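Local coordinates for phosphodiesterase (Candida albicans, PDB 6CPU), which belongs to the cyclic nucleotide phosphodiesterase family, a largely helical fold of the HD clan, and carries a zinc and a magnesium ion, at residues A[46-52]-A[98-104]; A[127-132]-A[486-490]; A[207-213]-A[312-318]. One frame throughout, in Å; residues are numbered along the deposited sequence.

Contact 1: A[46-52]-A[98-104]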
# COMPACT_ATOMS: atom_id res chain seq x y z
N ILE A 46 -7.97 20.04 -7.36
CA ILE A 46 -6.88 20.93 -7.02
C ILE A 46 -6.42 21.64 -8.29
O ILE A 46 -6.15 20.99 -9.31
CB ILE A 46 -5.71 20.18 -6.37
CG1 ILE A 46 -6.14 19.62 -5.01
CG2 ILE A 46 -4.48 21.08 -6.24
CD1 ILE A 46 -5.14 18.67 -4.39
N VAL A 47 -6.34 22.96 -8.23
CA VAL A 47 -5.84 23.77 -9.35
C VAL A 47 -4.48 24.33 -8.96
O VAL A 47 -4.34 24.95 -7.90
CB VAL A 47 -6.79 24.94 -9.70
CG1 VAL A 47 -6.19 25.79 -10.82
CG2 VAL A 47 -8.16 24.42 -10.09
N ILE A 48 -3.46 24.09 -9.79
CA ILE A 48 -2.14 24.67 -9.57
C ILE A 48 -1.88 25.75 -10.63
O ILE A 48 -1.97 25.48 -11.82
CB ILE A 48 -1.02 23.62 -9.58
CG1 ILE A 48 -1.29 22.54 -8.52
CG2 ILE A 48 0.34 24.26 -9.30
CD1 ILE A 48 -0.26 21.43 -8.48
N ILE A 49 -1.55 26.96 -10.16
CA ILE A 49 -1.29 28.10 -11.05
C ILE A 49 0.21 28.34 -11.09
O ILE A 49 0.82 28.70 -10.08
CB ILE A 49 -2.03 29.37 -10.58
CG1 ILE A 49 -3.49 29.05 -10.27
CG2 ILE A 49 -1.95 30.46 -11.66
CD1 ILE A 49 -4.28 30.22 -9.72
N PHE A 50 0.79 28.11 -12.26
CA PHE A 50 2.20 28.39 -12.53
C PHE A 50 2.35 29.76 -13.21
O PHE A 50 1.37 30.30 -13.72
CB PHE A 50 2.79 27.33 -13.46
CG PHE A 50 2.93 25.98 -12.84
CD1 PHE A 50 4.06 25.66 -12.11
CD2 PHE A 50 1.93 25.03 -12.98
CE1 PHE A 50 4.20 24.41 -11.53
CE2 PHE A 50 2.07 23.78 -12.40
CZ PHE A 50 3.21 23.47 -11.68
N PRO A 51 3.58 30.31 -13.21
CA PRO A 51 3.86 31.53 -14.00
C PRO A 51 3.74 31.27 -15.50
O PRO A 51 4.05 30.16 -15.96
CB PRO A 51 5.31 31.87 -13.64
CG PRO A 51 5.65 31.05 -12.45
CD PRO A 51 4.74 29.87 -12.43
N THR A 52 3.32 32.28 -16.26
CA THR A 52 3.18 32.14 -17.72
C THR A 52 4.53 31.92 -18.38
O THR A 52 5.58 32.25 -17.81
CB THR A 52 2.51 33.38 -18.37
OG1 THR A 52 3.31 34.54 -18.12
CG2 THR A 52 1.09 33.59 -17.85
N LEU A 98 -3.86 13.03 -6.99
CA LEU A 98 -4.51 14.19 -6.37
C LEU A 98 -5.49 15.03 -7.21
O LEU A 98 -5.86 16.12 -6.78
CB LEU A 98 -3.42 15.12 -5.80
CG LEU A 98 -2.59 14.53 -4.65
CD1 LEU A 98 -1.56 15.55 -4.19
CD2 LEU A 98 -3.49 14.12 -3.49
N ASN A 99 -5.90 14.55 -8.38
CA ASN A 99 -6.94 15.24 -9.19
C ASN A 99 -6.59 16.69 -9.49
O ASN A 99 -7.36 17.60 -9.16
CB ASN A 99 -8.29 15.17 -8.50
CG ASN A 99 -8.60 13.79 -7.99
OD1 ASN A 99 -8.74 12.85 -8.79
ND2 ASN A 99 -8.67 13.65 -6.66
N ILE A 100 -5.42 16.89 -10.09
CA ILE A 100 -4.87 18.23 -10.29
C ILE A 100 -5.12 18.73 -11.72
O ILE A 100 -4.91 17.98 -12.68
CB ILE A 100 -3.36 18.26 -9.99
CG1 ILE A 100 -3.10 18.08 -8.49
CG2 ILE A 100 -2.73 19.55 -10.50
CD1 ILE A 100 -1.68 17.69 -8.13
N LEU A 101 -5.56 19.98 -11.83
CA LEU A 101 -5.54 20.75 -13.09
C LEU A 101 -4.46 21.82 -12.99
O LEU A 101 -4.46 22.61 -12.04
CB LEU A 101 -6.87 21.43 -13.32
CG LEU A 101 -7.00 22.22 -14.62
CD1 LEU A 101 -6.74 21.31 -15.81
CD2 LEU A 101 -8.37 22.85 -14.71
N MET A 102 -3.55 21.85 -13.96
CA MET A 102 -2.48 22.85 -13.99
C MET A 102 -2.81 23.93 -15.01
O MET A 102 -3.18 23.62 -16.15
CB MET A 102 -1.15 22.20 -14.37
CG MET A 102 -0.59 21.26 -13.31
SD MET A 102 0.98 20.51 -13.76
CE MET A 102 0.46 19.22 -14.88
N ILE A 103 -2.69 25.19 -14.61
CA ILE A 103 -2.83 26.31 -15.54
C ILE A 103 -1.62 27.24 -15.45
O ILE A 103 -0.91 27.25 -14.45
CB ILE A 103 -4.13 27.13 -15.28
CG1 ILE A 103 -4.05 27.92 -13.98
CG2 ILE A 103 -5.35 26.21 -15.26
CD1 ILE A 103 -5.36 28.60 -13.62
N GLN A 104 -1.39 28.02 -16.51
CA GLN A 104 -0.41 29.10 -16.43
C GLN A 104 -0.96 30.39 -17.04
O GLN A 104 -1.38 30.43 -18.20
CB GLN A 104 0.94 28.71 -17.06
CG GLN A 104 0.90 27.62 -18.11
CD GLN A 104 2.23 27.46 -18.82
OE1 GLN A 104 3.24 28.02 -18.39
NE2 GLN A 104 2.24 26.70 -19.91
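I46, I48, I100 and M102 share one face of a pair of neighbouring strands, and V47, I49, L101 and I103 share the other, a worked example of how in-register parallel strands sort their side chains. I46 spreads its two branches: CD1 reaches the backbone of L98, 3.6 Å from L98 O, while CB and CG2 rest on CG1 of I100. I48 lays its long branch across the other branch of I100, with I48 CD1 3.7 Å from I100 CG2. On the opposite face I103 differs from the other isoleucines of the pair. Its CG1 sits between the backbone N and the carbonyl carbon (chi1 71°), which brings I103 CD1 within 3.9 Å of I49 CG1 and close to CG1 of V47.

Strands 46-49 and 100-103 run side by side in a four-stranded parallel sheet in which 100-103 is one of the two outermost strands and 46-49 is bonded on its other edge to strand 2-6. Their ladder opens with I46 N donating to N99 O and then alternates: I46 O takes the N-H of L101 at 2.8 Å, L101 O that of I48, and I48 O that of I103, with CA-H...O contacts between the rungs. F50 N closes it on I103 O, 2.9 Å away.

Just past the strand end, the ring of F50 meets M102 in a Met-aromatic contact. M102 CG lies in the ring plane at its edge. M102 SD approaches the ring obliquely, 3.7 Å from F50 CE2, and the bend at chi3 (-78°) carries the terminal methyl CE off beyond it. F84 of helix 84-94 packs edge-to-face with the same ring, and I91 touches M102.

Contact 2: A[127-132]-A[486-490]; sequences RISRVG and EVELL
I128 rests both of its branches on E486, L489 and L490, where two helix segments pass at 76° with their axes 9.9 Å apart. The side chains of I128 and L490 lie alongside with their ends pointing opposite ways, I128 CG2 being 3.7 Å from L490 CD1, while CD1 of I128 reaches over the backbone to within 3.6 Å of E486 O. L490 holds its CG anti to the backbone N (chi1 178°) and divides its methyls: CD1 goes to I128, and L490 CD2 lies 3.7 Å from V131 CG1.

Beside this apolar patch, E486 stretches its chain to R127. The salt bridge uses R127 NE, 2.8 Å from E486 OE1, which is met on the syn side but well out of the carboxylate plane; the two flat groups are turned 50° apart. A water accepts from R127 NH2 and donates to E486 OE1, giving that buried oxygen a second partner, and CG2 of V131 covers one guanidinium face.

Further bonds fix both ends: R127 NH2 to N271, R127 NH1 to D41, and E486 OE2 to Y508. Thus the short helix 127-135 packs across the long helix 470-495 of the phosphodiesterase family region, with P272 and T356 from flanking loops touching E486 and V131.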
# COMPACT_ATOMS: atom_id res chain seq x y z
N ARG A 127 -17.46 8.94 -1.95
CA ARG A 127 -16.59 7.76 -1.99
C ARG A 127 -17.02 6.73 -3.02
O ARG A 127 -16.18 6.15 -3.71
CB ARG A 127 -16.54 7.13 -0.59
CG ARG A 127 -15.95 5.74 -0.48
CD ARG A 127 -14.44 5.69 -0.69
NE ARG A 127 -13.97 4.32 -0.74
CZ ARG A 127 -12.74 3.93 -1.08
NH1 ARG A 127 -11.80 4.82 -1.39
NH2 ARG A 127 -12.46 2.65 -1.11
N ILE A 128 -18.32 6.50 -3.14
CA ILE A 128 -18.80 5.49 -4.06
C ILE A 128 -18.63 5.97 -5.49
O ILE A 128 -18.26 5.19 -6.36
CB ILE A 128 -20.27 5.09 -3.76
CG1 ILE A 128 -20.42 4.66 -2.29
CG2 ILE A 128 -20.73 3.99 -4.69
CD1 ILE A 128 -19.64 3.44 -1.86
N SER A 129 -18.88 7.26 -5.73
CA SER A 129 -18.58 7.88 -7.02
C SER A 129 -17.09 7.72 -7.38
O SER A 129 -16.74 7.39 -8.52
CB SER A 129 -18.94 9.36 -6.98
OG SER A 129 -18.80 10.00 -8.24
N ARG A 130 -16.23 7.98 -6.41
CA ARG A 130 -14.77 7.92 -6.63
C ARG A 130 -14.30 6.53 -7.05
O ARG A 130 -13.51 6.38 -7.99
CB ARG A 130 -14.01 8.36 -5.39
CG ARG A 130 -14.06 9.85 -5.11
CD ARG A 130 -13.03 10.28 -4.08
NE ARG A 130 -13.19 9.68 -2.75
CZ ARG A 130 -14.03 10.11 -1.81
NH1 ARG A 130 -14.86 11.12 -2.03
NH2 ARG A 130 -14.05 9.48 -0.64
N VAL A 131 -14.80 5.50 -6.37
CA VAL A 131 -14.42 4.13 -6.69
C VAL A 131 -14.93 3.76 -8.09
O VAL A 131 -14.23 3.10 -8.84
CB VAL A 131 -14.93 3.13 -5.61
CG1 VAL A 131 -14.62 1.70 -6.01
CG2 VAL A 131 -14.32 3.45 -4.24
N GLY A 132 -16.14 4.18 -8.42
CA GLY A 132 -16.67 3.96 -9.77
C GLY A 132 -15.81 4.62 -10.85
O GLY A 132 -15.61 4.03 -11.92
N GLU A 486 -19.08 -1.01 1.27
CA GLU A 486 -18.94 -0.04 0.19
C GLU A 486 -19.05 -0.71 -1.18
O GLU A 486 -19.68 -0.16 -2.08
CB GLU A 486 -17.61 0.73 0.32
CG GLU A 486 -17.54 1.66 1.53
CD GLU A 486 -16.26 2.51 1.55
OE1 GLU A 486 -15.43 2.31 0.63
OE2 GLU A 486 -16.10 3.37 2.45
N VAL A 487 -18.45 -1.88 -1.34
CA VAL A 487 -18.56 -2.61 -2.61
C VAL A 487 -20.02 -3.00 -2.88
O VAL A 487 -20.51 -2.86 -4.01
CB VAL A 487 -17.63 -3.84 -2.65
CG1 VAL A 487 -17.84 -4.64 -3.93
CG2 VAL A 487 -16.17 -3.40 -2.56
N GLU A 488 -20.74 -3.43 -1.84
CA GLU A 488 -22.17 -3.73 -1.99
C GLU A 488 -22.96 -2.50 -2.42
O GLU A 488 -23.86 -2.59 -3.25
CB GLU A 488 -22.73 -4.32 -0.69
CG GLU A 488 -22.24 -5.72 -0.39
CD GLU A 488 -22.55 -6.71 -1.50
OE1 GLU A 488 -23.68 -6.65 -2.04
OE2 GLU A 488 -21.67 -7.53 -1.86
N LEU A 489 -22.62 -1.33 -1.88
CA LEU A 489 -23.31 -0.10 -2.22
C LEU A 489 -22.99 0.33 -3.67
O LEU A 489 -23.86 0.80 -4.39
CB LEU A 489 -22.92 0.99 -1.22
CG LEU A 489 -23.75 2.24 -1.05
CD1 LEU A 489 -25.23 1.93 -0.86
CD2 LEU A 489 -23.21 3.00 0.15
N LEU A 490 -21.74 0.16 -4.09
CA LEU A 490 -21.37 0.45 -5.47
C LEU A 490 -22.12 -0.43 -6.47
O LEU A 490 -22.63 0.06 -7.46
CB LEU A 490 -19.87 0.28 -5.66
CG LEU A 490 -19.36 0.50 -7.08
CD1 LEU A 490 -19.74 1.86 -7.61
CD2 LEU A 490 -17.84 0.31 -7.08
O HOH W 1 -14.38 0.64 -1.24

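Contact 3: A[207-213]-A[312-318]. Unlike the reference sequence in segment 312-318: K316 (reference Thr).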
# COMPACT_ATOMS: atom_id res chain seq x y z
N ARG A 207 8.80 9.21 19.91
CA ARG A 207 7.92 8.56 18.91
C ARG A 207 8.66 7.55 18.06
O ARG A 207 8.18 6.44 17.86
CB ARG A 207 7.21 9.59 18.01
CG ARG A 207 6.04 9.00 17.20
CD ARG A 207 5.05 8.28 18.10
NE ARG A 207 3.92 7.69 17.39
CZ ARG A 207 3.17 6.69 17.86
NH1 ARG A 207 3.43 6.15 19.06
NH2 ARG A 207 2.16 6.21 17.15
N LEU A 208 9.82 7.93 17.52
CA LEU A 208 10.59 7.01 16.68
C LEU A 208 10.97 5.74 17.44
O LEU A 208 10.95 4.63 16.87
CB LEU A 208 11.83 7.70 16.09
CG LEU A 208 11.57 8.95 15.25
CD1 LEU A 208 12.86 9.44 14.63
CD2 LEU A 208 10.49 8.75 14.20
N SER A 209 11.32 5.89 18.72
CA SER A 209 11.60 4.73 19.56
C SER A 209 10.35 3.86 19.75
O SER A 209 10.43 2.65 19.65
CB SER A 209 12.18 5.15 20.91
OG SER A 209 12.43 3.99 21.71
N GLN A 210 9.21 4.49 19.99
CA GLN A 210 7.96 3.74 20.15
C GLN A 210 7.66 2.91 18.90
O GLN A 210 7.20 1.78 18.99
CB GLN A 210 6.79 4.67 20.44
CG GLN A 210 6.84 5.28 21.82
CD GLN A 210 5.76 6.32 22.06
OE1 GLN A 210 5.28 6.97 21.13
NE2 GLN A 210 5.39 6.48 23.32
N LEU A 211 7.94 3.48 17.73
CA LEU A 211 7.69 2.78 16.47
C LEU A 211 8.60 1.57 16.30
O LEU A 211 8.17 0.55 15.76
CB LEU A 211 7.77 3.74 15.28
CG LEU A 211 6.70 4.85 15.30
CD1 LEU A 211 6.84 5.79 14.11
CD2 LEU A 211 5.27 4.31 15.38
N CYS A 212 9.84 1.65 16.80
CA CYS A 212 10.74 0.50 16.82
C CYS A 212 10.09 -0.66 17.56
O CYS A 212 10.03 -1.77 17.03
CB CYS A 212 12.07 0.86 17.48
SG CYS A 212 13.11 2.01 16.57
N TYR A 213 9.60 -0.40 18.77
CA TYR A 213 8.93 -1.43 19.58
C TYR A 213 7.60 -1.89 19.01
O TYR A 213 7.28 -3.07 19.13
CB TYR A 213 8.75 -0.98 21.04
CG TYR A 213 10.04 -1.03 21.81
CD1 TYR A 213 10.87 0.09 21.92
CD2 TYR A 213 10.47 -2.22 22.39
CE1 TYR A 213 12.07 0.03 22.60
CE2 TYR A 213 11.67 -2.29 23.07
CZ TYR A 213 12.46 -1.16 23.18
OH TYR A 213 13.66 -1.24 23.86
N GLU A 312 3.01 0.02 24.79
CA GLU A 312 3.74 1.18 24.28
C GLU A 312 5.05 1.39 25.05
O GLU A 312 5.07 1.99 26.13
CB GLU A 312 2.85 2.43 24.37
CG GLU A 312 3.49 3.70 23.83
CD GLU A 312 2.49 4.84 23.69
OE1 GLU A 312 1.79 4.89 22.66
OE2 GLU A 312 2.41 5.69 24.61
N VAL A 313 6.13 0.90 24.46
CA VAL A 313 7.46 0.90 25.06
C VAL A 313 8.38 1.83 24.29
O VAL A 313 8.23 1.97 23.08
CB VAL A 313 8.04 -0.52 25.02
CG1 VAL A 313 9.50 -0.55 25.49
CG2 VAL A 313 7.17 -1.45 25.83
N HIS A 314 9.31 2.47 24.99
CA HIS A 314 10.40 3.18 24.32
C HIS A 314 11.67 3.25 25.15
O HIS A 314 11.66 3.01 26.36
CB HIS A 314 9.96 4.57 23.86
CG HIS A 314 9.96 5.61 24.93
ND1 HIS A 314 8.83 5.94 25.65
CD2 HIS A 314 10.94 6.44 25.37
CE1 HIS A 314 9.11 6.91 26.50
NE2 HIS A 314 10.38 7.23 26.35
N ASP A 315 12.77 3.57 24.45
CA ASP A 315 14.09 3.74 25.06
C ASP A 315 14.85 4.80 24.26
O ASP A 315 14.22 5.67 23.65
CB ASP A 315 14.82 2.40 25.12
CG ASP A 315 15.05 1.78 23.76
OD1 ASP A 315 14.89 2.48 22.73
OD2 ASP A 315 15.40 0.59 23.71
N LYS A 316 16.19 4.76 24.25
CA LYS A 316 16.97 5.82 23.58
C LYS A 316 17.25 5.58 22.09
O LYS A 316 17.78 6.46 21.42
CB LYS A 316 18.29 6.11 24.33
CG LYS A 316 19.33 4.98 24.31
CD LYS A 316 20.72 5.53 24.63
CE LYS A 316 21.66 4.47 25.17
NZ LYS A 316 21.85 3.33 24.23
N HIS A 317 16.90 4.41 21.57
CA HIS A 317 17.23 4.06 20.19
C HIS A 317 16.10 4.50 19.24
O HIS A 317 14.93 4.36 19.59
CB HIS A 317 17.45 2.56 20.06
CG HIS A 317 18.50 2.03 20.99
ND1 HIS A 317 19.84 2.30 20.82
CD2 HIS A 317 18.41 1.25 22.09
CE1 HIS A 317 20.53 1.70 21.77
NE2 HIS A 317 19.68 1.07 22.56
N THR A 318 16.46 5.02 18.07
CA THR A 318 15.47 5.42 17.06
C THR A 318 15.45 4.50 15.83
O THR A 318 14.62 4.69 14.94
CB THR A 318 15.68 6.87 16.57
OG1 THR A 318 17.02 7.02 16.06
CG2 THR A 318 15.44 7.85 17.70
O HOH W 2 1.94 3.86 20.31
O HOH W 3 13.89 1.87 20.34
O HOH W 4 6.26 4.72 25.69
O HOH W 5 5.83 1.33 21.36
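Y213 and D315 make the shortest polar contact between helix segment 207-213 and loop 312-318: the phenol donates from Y213 OH to D315 OD2 at 2.5 Å, arriving from above the carboxylate plane. Ring and carboxylate are turned 70° apart. The other carboxylate oxygen folds the loop on itself, D315 OD1 accepting from H317 N in an Asx turn. With CG held between its backbone N and carbonyl carbon (chi1 61°), D315 can serve both partners. Its own backbone N-H points almost straight at the S209 hydroxyl, D315 N lying 2.8 Å from S209 OG. One water then ties the cluster together, accepting from S209 OG and donating to D315 OD1 and H317 O.

Water carries the linkage toward E312 as well. R207 NH1 donates to Q210 OE1 within the helix and to a water that in turn donates to E312 OE1; R207 NH2 is paired with D229. Another water accepts from Q210 NE2, donates to E312 O and meets ND1 of H314 at the edge of its ring, and a fourth bridges the carbonyls of Q210 and V313.

Packing fills in between these bonds. V313 CG1 sits almost squarely over one face of the Y213 ring, 3.5 Å from its centroid, a CH-pi contact that complements the hydroxyl bond at the ring's far end. V313 O also receives the CA-H of Q210, at 3.4 Å from Q210 CA. Farther along, CB of L208 rests on the T318 methyl, T318 CG2, at 4.0 Å.

The loop, which falls between helices 276-292 and 336-348, thus lies along one side of helix 205-216, while helix 227-242 packs against L208, L211 and C212 and its Y232 bonds T318 O.

The three contacts share no helix or strand, and together they illustrate how chemistry follows place in a fold. Contact 1 is partly buried and joins strands of the small parallel sheet, relying on backbone bonds with apolar side chains on both faces. Contact 2, the most buried, packs two helices through isoleucine, leucine and valine, with a single salt bridge whose two side chains have further polar partners outside the segments. Contact 3 is a surface contact between helix and loop, where side-chain bonds and several waters do much of the joining. Contacts 2 and 3 lie on opposite sides of the chain's centre, their centres about 39 Å apart, whereas contacts 1 and 2 approach to about 6 Å between nearest atoms.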